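Local coordinates for aldehyde dehydrogenase (Bartonella henselae, PDB 3I44), which probably oxidises aldehydes to the corresponding carboxylic acids with NAD(P)+ as cofactor, as other members of the aldehyde dehydrogenase family do, at residues G430-I435 and M454-G459. The protein carries 1 engineered substitution. Numbering follows the deposited sequence.
Sequences GLTNYI and MVEVNG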
ATOM      1  N   GLY A 430      -2.354 -11.672  11.838  1.00 19.28           N
ATOM      2  CA  GLY A 430      -2.019 -12.690  10.828  1.00 19.05           C
ATOM      3  C   GLY A 430      -0.587 -12.565  10.367  1.00 18.52           C
ATOM      4  O   GLY A 430      -0.325 -12.302   9.176  1.00 17.86           O
ATOM      5  N   LEU A 431       0.339 -12.713  11.318  1.00 17.81           N
ATOM      6  CA  LEU A 431       1.729 -12.521  11.027  1.00 17.91           C
ATOM      7  C   LEU A 431       2.328 -13.902  10.654  1.00 17.66           C
ATOM      8  O   LEU A 431       2.364 -14.223   9.467  1.00 16.23           O
ATOM      9  CB  LEU A 431       2.440 -11.788  12.153  1.00 17.28           C
ATOM     10  CG  LEU A 431       3.897 -11.387  11.925  1.00 18.84           C
ATOM     11  CD1 LEU A 431       4.132 -10.594  10.585  1.00 18.56           C
ATOM     12  CD2 LEU A 431       4.441 -10.557  13.121  1.00 16.41           C
ATOM     13  N   THR A 432       2.755 -14.702  11.642  1.00 18.45           N
ATOM     14  CA  THR A 432       3.204 -16.100  11.413  1.00 18.66           C
ATOM     15  C   THR A 432       2.311 -17.051  12.152  1.00 18.74           C
ATOM     16  O   THR A 432       2.093 -16.889  13.360  1.00 19.35           O
ATOM     17  CB  THR A 432       4.637 -16.349  11.916  1.00 19.04           C
ATOM     18  OG1 THR A 432       5.531 -15.389  11.344  1.00 19.72           O
ATOM     19  CG2 THR A 432       5.113 -17.740  11.521  1.00 19.30           C
ATOM     20  N   ASN A 433       1.796 -18.054  11.451  1.00 18.81           N
ATOM     21  CA  ASN A 433       1.186 -19.204  12.076  1.00 19.59           C
ATOM     22  C   ASN A 433       2.121 -20.407  11.857  1.00 20.58           C
ATOM     23  O   ASN A 433       2.931 -20.406  10.917  1.00 20.88           O
ATOM     24  CB  ASN A 433      -0.181 -19.487  11.460  1.00 20.45           C
ATOM     25  CG  ASN A 433      -1.282 -18.555  11.985  1.00 21.20           C
ATOM     26  OD1 ASN A 433      -1.336 -18.276  13.172  1.00 21.59           O
ATOM     27  ND2 ASN A 433      -2.177 -18.104  11.096  1.00 19.24           N
ATOM     28  N   TYR A 434       1.970 -21.430  12.706  1.00 20.20           N
ATOM     29  CA  TYR A 434       2.881 -22.564  12.800  1.00 20.11           C
ATOM     30  C   TYR A 434       2.064 -23.863  12.786  1.00 20.49           C
ATOM     31  O   TYR A 434       0.956 -23.950  13.362  1.00 20.10           O
ATOM     32  CB  TYR A 434       3.720 -22.481  14.082  1.00 19.34           C
ATOM     33  CG  TYR A 434       4.538 -21.209  14.223  1.00 19.39           C
ATOM     34  CD1 TYR A 434       5.904 -21.218  13.990  1.00 16.27           C
ATOM     35  CD2 TYR A 434       3.943 -19.991  14.593  1.00 16.72           C
ATOM     36  CE1 TYR A 434       6.677 -20.041  14.106  1.00 17.59           C
ATOM     37  CE2 TYR A 434       4.698 -18.837  14.716  1.00 17.58           C
ATOM     38  CZ  TYR A 434       6.074 -18.863  14.463  1.00 18.01           C
ATOM     39  OH  TYR A 434       6.860 -17.731  14.579  1.00 18.64           O
ATOM     40  N   ILE A 435       2.596 -24.884  12.123  1.00 20.71           N
ATOM     41  CA  ILE A 435       1.882 -26.192  12.000  1.00 20.34           C
ATOM     42  C   ILE A 435       2.895 -27.283  12.205  1.00 20.82           C
ATOM     43  O   ILE A 435       3.966 -27.259  11.577  1.00 19.26           O
ATOM     44  CB  ILE A 435       1.261 -26.390  10.615  1.00 21.35           C
ATOM     45  CG1 ILE A 435       0.299 -25.244  10.261  1.00 21.96           C
ATOM     46  CG2 ILE A 435       0.511 -27.757  10.501  1.00 20.79           C
ATOM     47  CD1 ILE A 435      -0.061 -25.179   8.757  1.00 21.14           C
ATOM     48  N   MET A 454       2.807 -15.390   6.817  1.00 19.68           N
ATOM     49  CA  MET A 454       3.853 -16.430   6.894  1.00 19.60           C
ATOM     50  C   MET A 454       3.339 -17.675   7.591  1.00 19.43           C
ATOM     51  O   MET A 454       2.478 -17.601   8.483  1.00 18.56           O
ATOM     52  CB  MET A 454       5.087 -15.905   7.635  1.00 19.50           C
ATOM     53  CG  MET A 454       5.771 -14.745   6.948  1.00 17.32           C
ATOM     54  SD  MET A 454       7.059 -13.908   7.838  1.00 18.49           S
ATOM     55  CE  MET A 454       6.065 -13.066   9.123  1.00 17.62           C
ATOM     56  N   VAL A 455       3.852 -18.827   7.167  1.00 19.76           N
ATOM     57  CA  VAL A 455       3.503 -20.101   7.814  1.00 19.31           C
ATOM     58  C   VAL A 455       4.814 -20.869   7.918  1.00 20.10           C
ATOM     59  O   VAL A 455       5.459 -21.108   6.908  1.00 19.97           O
ATOM     60  CB  VAL A 455       2.449 -20.880   7.045  1.00 19.80           C
ATOM     61  CG1 VAL A 455       2.061 -22.226   7.740  1.00 18.38           C
ATOM     62  CG2 VAL A 455       1.184 -20.057   6.863  1.00 19.56           C
ATOM     63  N   GLU A 456       5.221 -21.197   9.146  1.00 19.95           N
ATOM     64  CA  GLU A 456       6.374 -22.100   9.385  1.00 19.84           C
ATOM     65  C   GLU A 456       5.902 -23.514   9.723  1.00 19.24           C
ATOM     66  O   GLU A 456       5.230 -23.736  10.745  1.00 19.59           O
ATOM     67  CB  GLU A 456       7.284 -21.569  10.484  1.00 19.37           C
ATOM     68  CG  GLU A 456       7.900 -20.216  10.094  1.00 22.34           C
ATOM     69  CD  GLU A 456       8.938 -19.696  11.078  1.00 24.25           C
ATOM     70  OE1 GLU A 456       9.463 -20.499  11.901  1.00 23.99           O
ATOM     71  OE2 GLU A 456       9.190 -18.468  10.997  1.00 22.73           O
ATOM     72  N   VAL A 457       6.269 -24.457   8.860  1.00 18.48           N
ATOM     73  CA  VAL A 457       5.889 -25.874   9.014  1.00 18.65           C
ATOM     74  C   VAL A 457       7.037 -26.693   9.576  1.00 19.36           C
ATOM     75  O   VAL A 457       8.182 -26.650   9.062  1.00 19.37           O
ATOM     76  CB  VAL A 457       5.459 -26.473   7.637  1.00 19.45           C
ATOM     77  CG1 VAL A 457       5.036 -28.000   7.726  1.00 17.84           C
ATOM     78  CG2 VAL A 457       4.322 -25.656   7.064  1.00 19.19           C
ATOM     79  N   ASN A 458       6.726 -27.448  10.633  1.00 20.41           N
ATOM     80  CA  ASN A 458       7.607 -28.435  11.246  1.00 20.27           C
ATOM     81  C   ASN A 458       8.976 -27.876  11.644  1.00 20.85           C
ATOM     82  O   ASN A 458      10.001 -28.507  11.452  1.00 20.59           O
ATOM     83  CB  ASN A 458       7.715 -29.650  10.339  1.00 20.06           C
ATOM     84  CG  ASN A 458       6.433 -30.406  10.285  1.00 21.04           C
ATOM     85  OD1 ASN A 458       5.665 -30.389  11.257  1.00 21.02           O
ATOM     86  ND2 ASN A 458       6.145 -31.044   9.150  1.00 19.39           N
ATOM     87  N   GLY A 459       8.974 -26.648  12.172  1.00 21.08           N
ATOM     88  CA  GLY A 459      10.196 -26.022  12.613  1.00 21.07           C
ATOM     89  C   GLY A 459      11.088 -25.493  11.517  1.00 21.52           C
ATOM     90  O   GLY A 459      12.185 -25.012  11.808  1.00 21.44           O
TER
HETATM   91  O   HOH W   1       7.872 -16.262  10.473  1.00 21.76           O
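M454 bends its thioether back over the start of the neighbouring strand, where its CE methyl lies 3.5 Å from CD1 of L431, a tight carbon pair, and 3.3 Å from OG1 of T432. The turn at chi3 (-70°) brings the methyl to both; a flexible, unbranched methionine can fold so that its terminal methyl meets a leucine and a hydroxyl at once.

Two residues along, on the same face of the sheet, E456 runs beside Y434. Its apolar CB and CG lie along the ring and OE1 comes 3.6 Å from CE1 of the tyrosine, the carboxylate and ring planes 62° apart. Small T432 offers CG2 to one ring face, towards the rim, and OG1 to a water that donates to OE2 of the partly exposed E456. The phenol OH hydrogen-bonds N304 O.

These strands, 432-436 and 454-457, are parallel neighbours in a right-handed beta-alpha-beta crossover through helix 440-449, at one end of this chain's share of a Rossmann-like sheet in the probable catalytic domain. Backbone hydrogen bonds alternate between them: N433 N donates to M454 O (3.1 Å), E456 N to N433 O (3.0 Å), I435 N to E456 O (3.2 Å) and, nearly straight at 171°, N458 N to I435 O (2.9 Å).

On the opposite face I435, reaching CD1 to within 3.8 Å of V455 CG1, also packs on I446 and A447 of the crossover helix, a place suited to beta-branched apolar residues. On the other side of strand 454-457, M454 and V455 pair in parallel with a strand of the second subunit, and V457 N hydrogen-bonds S495 OG of that subunit.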